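Long-range contacts in charybdin (Charybdis maritima, PDB 2B7U), which belongs to the ribosome-inactivating protein family and folds as a single chain that combines a mixed beta-sheet with a largely helical body: residues A[4-10]-A[53-59]; A[43-48]-A[241-247]; A[170-174]-A[198-202]. One frame throughout, in Å; residues are numbered along the deposited sequence.

Contact 1 joins the first two strands of the six-stranded mixed sheet; contact 2 joins strand 43-45 and the residues after it to the loop after helix 233-237, and contact 3 lies among the helices. The centres of contacts 1 and 2 are about 16 Å apart, those of 2 and 3 about 13 Å, and those of 1 and 3 about 24 Å, with 1 and 3 on opposite sides of the chain's centre. Along the sequence contacts 1 and 2 interleave, and contact 3 sits inside the long loop that contact 2 closes. Arg56 packs on Pro47 between the first two; Leu46 and Glu244 pack on Trp202 between the last two, where Trp202 NE1 and Arg170 O also bond, probably, to Ile242 O and Gly241 N.

Contact 1 of 3, residues A[4-10]-A[53-59]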
loop_
_atom_site.group_PDB
_atom_site.type_symbol
_atom_site.label_atom_id
_atom_site.label_comp_id
_atom_site.label_asym_id
_atom_site.label_seq_id
_atom_site.Cartn_x
_atom_site.Cartn_y
_atom_site.Cartn_z
ATOM N N LYS A 4 10.524 -18.010 9.028
ATOM C CA LYS A 4 10.257 -16.948 10.059
ATOM C C LYS A 4 9.002 -16.130 9.701
ATOM O O LYS A 4 9.031 -15.313 8.780
ATOM C CB LYS A 4 11.496 -16.050 10.225
ATOM C CG LYS A 4 11.257 -14.677 10.850
ATOM C CD LYS A 4 10.575 -14.744 12.217
ATOM C CE LYS A 4 11.535 -14.434 13.349
ATOM N NZ LYS A 4 10.841 -14.520 14.666
ATOM N N ALA A 5 7.913 -16.355 10.438
ATOM C CA ALA A 5 6.625 -15.697 10.160
ATOM C C ALA A 5 6.668 -14.207 10.446
ATOM O O ALA A 5 7.317 -13.768 11.397
ATOM C CB ALA A 5 5.497 -16.345 10.972
ATOM N N MET A 6 5.966 -13.429 9.627
ATOM C CA MET A 6 5.897 -11.995 9.839
ATOM C C MET A 6 5.145 -11.729 11.134
ATOM O O MET A 6 4.147 -12.379 11.438
ATOM C CB MET A 6 5.275 -11.246 8.639
ATOM C CG MET A 6 3.802 -11.511 8.346
ATOM S SD MET A 6 3.304 -10.941 6.684
ATOM C CE MET A 6 4.007 -9.296 6.693
ATOM N N THR A 7 5.658 -10.806 11.934
ATOM C CA THR A 7 4.986 -10.504 13.189
ATOM C C THR A 7 3.877 -9.493 12.878
ATOM O O THR A 7 3.777 -8.991 11.750
ATOM C CB THR A 7 6.006 -10.088 14.313
ATOM O OG1 THR A 7 7.135 -9.406 13.753
ATOM C CG2 THR A 7 6.533 -11.322 15.024
ATOM N N VAL A 8 2.979 -9.263 13.832
ATOM C CA VAL A 8 1.976 -8.212 13.678
ATOM C C VAL A 8 2.225 -7.133 14.724
ATOM O O VAL A 8 1.890 -7.303 15.899
ATOM C CB VAL A 8 0.545 -8.762 13.767
ATOM C CG1 VAL A 8 0.403 -9.691 14.907
ATOM C CG2 VAL A 8 -0.485 -7.628 13.843
ATOM N N LYS A 9 2.844 -6.041 14.293
ATOM C CA LYS A 9 3.183 -4.932 15.183
ATOM C C LYS A 9 1.958 -4.225 15.768
ATOM O O LYS A 9 1.980 -3.817 16.940
ATOM C CB LYS A 9 4.056 -3.898 14.456
ATOM C CG LYS A 9 5.452 -4.379 13.940
ATOM C CD LYS A 9 5.971 -5.536 14.746
ATOM C CE LYS A 9 7.481 -5.743 14.653
ATOM N NZ LYS A 9 8.008 -6.422 15.899
ATOM N N PHE A 10 0.898 -4.094 14.972
ATOM C CA PHE A 10 -0.320 -3.419 15.420
ATOM C C PHE A 10 -1.458 -3.780 14.474
ATOM O O PHE A 10 -1.222 -4.347 13.386
ATOM C CB PHE A 10 -0.111 -1.890 15.496
ATOM C CG PHE A 10 0.138 -1.227 14.158
ATOM C CD1 PHE A 10 -0.921 -0.799 13.377
ATOM C CD2 PHE A 10 1.432 -1.019 13.685
ATOM C CE1 PHE A 10 -0.715 -0.223 12.145
ATOM C CE2 PHE A 10 1.643 -0.446 12.459
ATOM C CZ PHE A 10 0.581 -0.021 11.691
ATOM N N ALA A 53 15.919 -11.645 8.431
ATOM C CA ALA A 53 14.927 -12.553 8.996
ATOM C C ALA A 53 14.137 -11.847 10.095
ATOM O O ALA A 53 14.047 -12.328 11.228
ATOM C CB ALA A 53 15.615 -13.803 9.545
ATOM N N ASP A 54 13.578 -10.693 9.757
ATOM C CA ASP A 54 12.667 -10.004 10.658
ATOM C C ASP A 54 11.583 -9.314 9.849
ATOM O O ASP A 54 11.512 -8.081 9.828
ATOM C CB ASP A 54 13.421 -8.985 11.527
ATOM C CG ASP A 54 12.484 -8.143 12.396
ATOM O OD1 ASP A 54 12.754 -6.925 12.560
ATOM O OD2 ASP A 54 11.469 -8.692 12.894
ATOM N N PRO A 55 10.750 -10.109 9.154
ATOM C CA PRO A 55 9.612 -9.501 8.474
ATOM C C PRO A 55 8.605 -8.966 9.498
ATOM O O PRO A 55 8.150 -9.714 10.370
ATOM C CB PRO A 55 9.040 -10.641 7.629
ATOM C CG PRO A 55 9.546 -11.886 8.237
ATOM C CD PRO A 55 10.823 -11.564 8.941
ATOM N N ARG A 56 8.357 -7.664 9.419
ATOM C CA ARG A 56 7.456 -6.951 10.318
ATOM C C ARG A 56 6.200 -6.690 9.516
ATOM O O ARG A 56 6.303 -6.288 8.367
ATOM C CB ARG A 56 8.028 -5.583 10.716
ATOM C CG ARG A 56 9.312 -5.592 11.557
ATOM C CD ARG A 56 9.801 -4.169 11.915
ATOM N NE ARG A 56 8.925 -3.466 12.856
ATOM C CZ ARG A 56 9.231 -2.324 13.463
ATOM N NH1 ARG A 56 10.394 -1.720 13.252
ATOM N NH2 ARG A 56 8.364 -1.776 14.301
ATOM N N GLY A 57 5.034 -6.875 10.130
ATOM C CA GLY A 57 3.771 -6.568 9.469
ATOM C C GLY A 57 2.803 -5.843 10.373
ATOM O O GLY A 57 3.104 -5.556 11.529
ATOM N N PHE A 58 1.639 -5.523 9.832
ATOM C CA PHE A 58 0.523 -5.012 10.612
ATOM C C PHE A 58 -0.761 -5.570 10.002
ATOM O O PHE A 58 -0.762 -6.040 8.868
ATOM C CB PHE A 58 0.488 -3.484 10.640
ATOM C CG PHE A 58 0.191 -2.841 9.315
ATOM C CD1 PHE A 58 -1.082 -2.373 9.030
ATOM C CD2 PHE A 58 1.194 -2.669 8.369
ATOM C CE1 PHE A 58 -1.351 -1.725 7.815
ATOM C CE2 PHE A 58 0.936 -2.045 7.156
ATOM C CZ PHE A 58 -0.335 -1.578 6.876
ATOM N N ASP A 59 -1.837 -5.534 10.775
ATOM C CA ASP A 59 -3.133 -5.998 10.296
ATOM C C ASP A 59 -4.122 -4.855 10.096
ATOM O O ASP A 59 -4.165 -3.903 10.889
ATOM C CB ASP A 59 -3.713 -6.977 11.296
ATOM C CG ASP A 59 -3.230 -8.391 11.104
ATOM O OD1 ASP A 59 -2.456 -8.680 10.157
ATOM O OD2 ASP A 59 -3.674 -9.252 11.909
HETATM O O HOH W 1 9.319 -11.536 11.705
#
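Ala53 O meets Lys4 CG at 3.7 Å, just ahead of the parallel pairing of the first residues of strands 7-15 and 56-64, which makes one edge of the mixed sheet in this ribosome-inactivating protein fold. Pro55 lays its ring against residues 4-6: CG lies 3.5 Å from Lys4 O, and CB sits beside Met6 CB. Its carbonyl oxygen accepts a hydrogen bond from Thr7 N (3.1 Å), with the CA-H of Met6 directed at the same oxygen. Arg56 shares a face of the sheet with Thr7. Here Lys9 crosses it at about a right angle, bringing CE to 3.2 Å from Arg56 NE, a buried nitrogen without a partner in the model; Arg56 NH1 reaches Tyr49 OH instead. At Gly57 the backbone grips twice, giving a weak bond from N to Thr7 O and taking Lys9 N on its own oxygen, while Met6 CE rests 3.9 Å from Gly57 CA. Phe58 then places CB squarely over the Phe10 ring, 3.6 Å from Phe10 CZ. Both phenylalanines hold CG between backbone N and carbonyl carbon (chi1 67° and 65°), which turns the rings the same way, near parallel but slid apart, toward helix 21-35. Asp59 offers its carboxylate to Arg72 in a salt bridge; its backbone N donates to Phe10 O at 2.9 Å.

Contact 2 of 3, residues A[43-48]-A[241-247]; sequences VPVLPL and GIVEQHP
Ile242 drives its CD1 methyl against Leu46 CD2 at 3.4 Å, closer than carbon atoms usually sit, and this marks the dense end of the contact. The two side chains cross at about a right angle. Ile242 has CG1 anti to its backbone nitrogen (chi1 -166°), and CD1, continuing the extended chain (chi2 155°), comes between Leu46 and the ring of Pro44, whose CB it meets at 3.8 Å. Pro44 also sets CD 3.3 Å from Gly241 O. Leu35 of helix 21-35 packs on both Leu46 and Ile242, and the whole cluster is buried.

The backbones run in roughly the same direction and form a single beta bridge, Val45 with Val243, so the loop after helix 233-237 adds one bridged residue beside the small antiparallel pair of strands 38-40 and 43-45. Val243 is held from both ends: its N donates to Pro44 O at 2.9 Å, and its O receives Leu46 N at 3.0 Å in an almost straight bond (176°).

Beyond Leu46 the chains are joined by polar groups and grow less tight. Gln245 is stretched out, and NE2 donates to Leu46 O at 2.8 Å, in that carbonyl's plane though tilted from its own amide plane. With OE1 taken by Arg250, both ends of the amide are bonded and its rotation is fixed. A water links Gln245 N with Pro47 O. Leu48 and Pro247, both partly exposed, meet loosely at a slant, with Leu48 CD1 4.2 Å from Pro247 CD.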
loop_
_atom_site.group_PDB
_atom_site.type_symbol
_atom_site.label_atom_id
_atom_site.label_comp_id
_atom_site.label_asym_id
_atom_site.label_seq_id
_atom_site.Cartn_x
_atom_site.Cartn_y
_atom_site.Cartn_z
ATOM N N VAL A 43 7.476 14.078 7.002
ATOM C CA VAL A 43 6.939 12.892 6.344
ATOM C C VAL A 43 7.521 11.617 6.978
ATOM O O VAL A 43 8.751 11.483 7.119
ATOM C CB VAL A 43 7.106 12.948 4.810
ATOM C CG1 VAL A 43 8.452 13.363 4.428
ATOM C CG2 VAL A 43 6.681 11.615 4.139
ATOM N N PRO A 44 6.649 10.682 7.341
ATOM C CA PRO A 44 7.130 9.494 8.003
ATOM C C PRO A 44 7.985 8.615 7.076
ATOM O O PRO A 44 7.706 8.536 5.874
ATOM C CB PRO A 44 5.838 8.765 8.406
ATOM C CG PRO A 44 4.774 9.358 7.578
ATOM C CD PRO A 44 5.187 10.727 7.221
ATOM N N VAL A 45 8.973 7.965 7.677
ATOM C CA VAL A 45 9.870 7.010 7.031
ATOM C C VAL A 45 9.636 5.623 7.667
ATOM O O VAL A 45 9.614 5.477 8.878
ATOM C CB VAL A 45 11.323 7.445 7.155
ATOM C CG1 VAL A 45 12.245 6.495 6.407
ATOM C CG2 VAL A 45 11.492 8.891 6.636
ATOM N N LEU A 46 9.482 4.621 6.822
ATOM C CA LEU A 46 9.208 3.248 7.259
ATOM C C LEU A 46 10.470 2.612 7.831
ATOM O O LEU A 46 11.604 3.028 7.523
ATOM C CB LEU A 46 8.712 2.425 6.087
ATOM C CG LEU A 46 7.345 2.868 5.569
ATOM C CD1 LEU A 46 7.033 2.241 4.231
ATOM C CD2 LEU A 46 6.241 2.570 6.538
ATOM N N PRO A 47 10.280 1.567 8.649
ATOM C CA PRO A 47 11.443 0.845 9.143
ATOM C C PRO A 47 12.268 0.227 8.035
ATOM O O PRO A 47 11.736 -0.061 6.990
ATOM C CB PRO A 47 10.856 -0.264 10.011
ATOM C CG PRO A 47 9.412 -0.211 9.886
ATOM C CD PRO A 47 9.003 1.003 9.105
ATOM N N LEU A 48 13.567 0.111 8.285
ATOM C CA LEU A 48 14.517 -0.757 7.573
ATOM C C LEU A 48 15.976 -0.559 8.011
ATOM O O LEU A 48 16.897 -0.224 7.233
ATOM C CB LEU A 48 14.338 -0.846 6.065
ATOM C CG LEU A 48 13.374 -1.912 5.570
ATOM C CD1 LEU A 48 13.813 -2.644 4.343
ATOM C CD2 LEU A 48 13.051 -2.924 6.703
ATOM N N GLY A 241 3.267 10.401 0.978
ATOM C CA GLY A 241 2.701 10.314 2.303
ATOM C C GLY A 241 3.563 9.605 3.319
ATOM O O GLY A 241 3.444 9.820 4.533
ATOM N N ILE A 242 4.391 8.687 2.823
ATOM C CA ILE A 242 5.310 7.901 3.638
ATOM C C ILE A 242 6.413 7.393 2.698
ATOM O O ILE A 242 6.183 7.215 1.500
ATOM C CB ILE A 242 4.546 6.783 4.443
ATOM C CG1 ILE A 242 5.444 6.202 5.551
ATOM C CG2 ILE A 242 4.024 5.718 3.513
ATOM C CD1 ILE A 242 4.660 5.630 6.679
ATOM N N VAL A 243 7.607 7.221 3.238
ATOM C CA VAL A 243 8.816 6.941 2.465
ATOM C C VAL A 243 9.398 5.563 2.773
ATOM O O VAL A 243 9.604 5.251 3.939
ATOM C CB VAL A 243 9.885 8.022 2.757
ATOM C CG1 VAL A 243 11.095 7.787 1.917
ATOM C CG2 VAL A 243 9.299 9.432 2.549
ATOM N N GLU A 244 9.681 4.747 1.753
ATOM C CA GLU A 244 10.348 3.469 1.968
ATOM C C GLU A 244 11.810 3.683 2.339
ATOM O O GLU A 244 12.405 4.641 1.878
ATOM C CB GLU A 244 10.285 2.636 0.682
ATOM C CG GLU A 244 10.521 1.199 0.936
ATOM C CD GLU A 244 10.606 0.372 -0.302
ATOM O OE1 GLU A 244 11.354 0.736 -1.211
ATOM O OE2 GLU A 244 9.950 -0.706 -0.341
ATOM N N GLN A 245 12.398 2.789 3.137
ATOM C CA GLN A 245 13.799 2.944 3.585
ATOM C C GLN A 245 14.635 1.734 3.189
ATOM O O GLN A 245 14.763 0.790 3.949
ATOM C CB GLN A 245 13.860 3.151 5.105
ATOM C CG GLN A 245 15.256 3.522 5.561
ATOM C CD GLN A 245 15.395 3.771 7.045
ATOM O OE1 GLN A 245 16.435 4.297 7.457
ATOM N NE2 GLN A 245 14.370 3.422 7.856
ATOM N N HIS A 246 15.210 1.779 1.993
ATOM C CA HIS A 246 16.097 0.730 1.521
ATOM C C HIS A 246 17.463 0.803 2.255
ATOM O O HIS A 246 17.980 1.886 2.505
ATOM C CB HIS A 246 16.286 0.877 0.009
ATOM C CG HIS A 246 17.003 -0.273 -0.621
ATOM N ND1 HIS A 246 16.361 -1.239 -1.368
ATOM C CD2 HIS A 246 18.305 -0.625 -0.591
ATOM C CE1 HIS A 246 17.244 -2.135 -1.770
ATOM N NE2 HIS A 246 18.432 -1.782 -1.321
ATOM N N PRO A 247 18.038 -0.346 2.652
ATOM C CA PRO A 247 19.354 -0.352 3.324
ATOM C C PRO A 247 20.484 0.389 2.610
ATOM O O PRO A 247 21.387 0.899 3.264
ATOM C CB PRO A 247 19.700 -1.839 3.415
ATOM C CG PRO A 247 18.402 -2.505 3.447
ATOM C CD PRO A 247 17.475 -1.707 2.572
HETATM O O HOH W 2 11.274 0.572 4.311
#

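Contact 3 of 3, residues A[170-174]-A[198-202]; sequences RFVDI and LEKNW
Arg170 lays its side chain across one face of the Trp202 indole, joining two places where one helix gives way to the next: Phe171, which is the N-cap of helix 172-180 and directly follows helix 151-170, and the type I turn Glu199-Trp202 ahead of helix 202-214. Arg170 CB starts near NE1 of the indole. CG comes next, over the face of the five-membered ring, 3.7 Å from its centroid. CD passes above the ring fusion at Trp202 CD2 (3.6 Å), and NE stands over the six-membered ring toward its rim, 3.3 Å from Trp202 CE3. An extended run from CG to NE makes this possible. At the tip, CZ completes an off-centre cation-pi contact, its guanidinium inclined 49° to the ring; NH1 forms a salt bridge with Glu167 and NH2 bonds to Asp77 O. Trp202 NE1 is occupied by Ile242 O, so the indole is held from its edge as well.

Phe171 sits between the tryptophan and Leu198. Leu198 CB lies over the centre of its ring, while the Trp202 edge faces the ring in an offset edge-to-face pair, planes 74° apart. Farther along, Ile174 CD1 rests 3.5 Å from Glu199 OE2, with Glu199 OE1 bonded to Gln163. Phe171 CZ ends 3.1 Å from Leu198 O, the oxygen that also accepts Asn201 N.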
loop_
_atom_site.group_PDB
_atom_site.type_symbol
_atom_site.label_atom_id
_atom_site.label_comp_id
_atom_site.label_asym_id
_atom_site.label_seq_id
_atom_site.Cartn_x
_atom_site.Cartn_y
_atom_site.Cartn_z
ATOM N N ARG A 170 0.794 5.624 0.640
ATOM C CA ARG A 170 2.064 6.044 0.006
ATOM C C ARG A 170 2.028 7.435 -0.617
ATOM O O ARG A 170 3.059 8.107 -0.637
ATOM C CB ARG A 170 2.478 5.041 -1.048
ATOM C CG ARG A 170 2.836 3.647 -0.586
ATOM C CD ARG A 170 3.023 2.736 -1.794
ATOM N NE ARG A 170 3.540 1.427 -1.407
ATOM C CZ ARG A 170 3.054 0.258 -1.819
ATOM N NH1 ARG A 170 2.050 0.205 -2.681
ATOM N NH2 ARG A 170 3.609 -0.864 -1.406
ATOM N N PHE A 171 0.903 7.854 -1.194
ATOM C CA PHE A 171 0.851 9.098 -1.988
ATOM C C PHE A 171 -0.278 10.024 -1.609
ATOM O O PHE A 171 -1.436 9.631 -1.595
ATOM C CB PHE A 171 0.741 8.778 -3.476
ATOM C CG PHE A 171 1.996 8.164 -4.051
ATOM C CD1 PHE A 171 3.084 8.968 -4.332
ATOM C CD2 PHE A 171 2.083 6.814 -4.280
ATOM C CE1 PHE A 171 4.232 8.398 -4.857
ATOM C CE2 PHE A 171 3.235 6.243 -4.794
ATOM C CZ PHE A 171 4.301 7.041 -5.091
ATOM N N VAL A 172 0.074 11.269 -1.325
ATOM C CA VAL A 172 -0.885 12.310 -0.992
ATOM C C VAL A 172 -1.991 12.453 -2.022
ATOM O O VAL A 172 -3.174 12.526 -1.658
ATOM C CB VAL A 172 -0.128 13.670 -0.798
ATOM C CG1 VAL A 172 -1.107 14.827 -0.590
ATOM C CG2 VAL A 172 0.859 13.534 0.388
ATOM N N ASP A 173 -1.624 12.502 -3.292
ATOM C CA ASP A 173 -2.591 12.814 -4.369
ATOM C C ASP A 173 -3.570 11.654 -4.560
ATOM O O ASP A 173 -4.721 11.865 -4.967
ATOM C CB ASP A 173 -1.869 13.103 -5.687
ATOM C CG ASP A 173 -1.096 14.398 -5.647
ATOM O OD1 ASP A 173 -1.731 15.443 -5.401
ATOM O OD2 ASP A 173 0.136 14.357 -5.830
ATOM N N ILE A 174 -3.111 10.438 -4.280
ATOM C CA ILE A 174 -3.946 9.233 -4.388
ATOM C C ILE A 174 -4.962 9.210 -3.243
ATOM O O ILE A 174 -6.174 9.015 -3.486
ATOM C CB ILE A 174 -3.104 7.939 -4.478
ATOM C CG1 ILE A 174 -2.242 7.991 -5.741
ATOM C CG2 ILE A 174 -3.998 6.718 -4.538
ATOM C CD1 ILE A 174 -1.362 6.793 -5.964
ATOM N N LEU A 198 3.240 7.820 -10.289
ATOM C CA LEU A 198 3.383 7.666 -8.844
ATOM C C LEU A 198 3.594 6.227 -8.415
ATOM O O LEU A 198 4.677 5.871 -7.962
ATOM C CB LEU A 198 2.177 8.256 -8.112
ATOM C CG LEU A 198 1.946 9.751 -8.335
ATOM C CD1 LEU A 198 0.779 10.236 -7.493
ATOM C CD2 LEU A 198 3.196 10.559 -7.999
ATOM N N GLU A 199 2.561 5.396 -8.549
ATOM C CA GLU A 199 2.599 4.051 -7.954
ATOM C C GLU A 199 3.801 3.248 -8.391
ATOM O O GLU A 199 4.441 2.615 -7.565
ATOM C CB GLU A 199 1.312 3.283 -8.203
ATOM C CG GLU A 199 0.105 3.941 -7.577
ATOM C CD GLU A 199 -1.181 3.166 -7.721
ATOM O OE1 GLU A 199 -1.170 2.057 -8.318
ATOM O OE2 GLU A 199 -2.212 3.683 -7.226
ATOM N N LYS A 200 4.111 3.285 -9.672
ATOM C CA LYS A 200 5.223 2.484 -10.186
ATOM C C LYS A 200 6.585 2.973 -9.730
ATOM O O LYS A 200 7.566 2.229 -9.869
ATOM C CB LYS A 200 5.142 2.369 -11.707
ATOM C CG LYS A 200 4.046 1.435 -12.293
ATOM C CD LYS A 200 2.953 0.975 -11.347
ATOM C CE LYS A 200 3.357 -0.247 -10.524
ATOM N NZ LYS A 200 2.805 -0.221 -9.114
ATOM N N ASN A 201 6.636 4.194 -9.192
ATOM C CA ASN A 201 7.915 4.862 -8.868
ATOM C C ASN A 201 8.127 5.060 -7.363
ATOM O O ASN A 201 9.068 5.740 -6.959
ATOM C CB ASN A 201 7.967 6.219 -9.551
ATOM C CG ASN A 201 8.157 6.101 -11.051
ATOM O OD1 ASN A 201 7.510 6.815 -11.845
ATOM N ND2 ASN A 201 9.028 5.200 -11.457
ATOM N N TRP A 202 7.227 4.556 -6.526
ATOM C CA TRP A 202 7.366 4.779 -5.069
ATOM C C TRP A 202 8.716 4.326 -4.533
ATOM O O TRP A 202 9.323 5.021 -3.744
ATOM C CB TRP A 202 6.264 4.081 -4.272
ATOM C CG TRP A 202 6.286 4.353 -2.785
ATOM C CD1 TRP A 202 6.086 5.545 -2.172
ATOM C CD2 TRP A 202 6.539 3.399 -1.758
ATOM N NE1 TRP A 202 6.175 5.392 -0.797
ATOM C CE2 TRP A 202 6.429 4.077 -0.526
ATOM C CE3 TRP A 202 6.792 2.020 -1.756
ATOM C CZ2 TRP A 202 6.570 3.421 0.704
ATOM C CZ3 TRP A 202 6.930 1.366 -0.529
ATOM C CH2 TRP A 202 6.807 2.075 0.674
#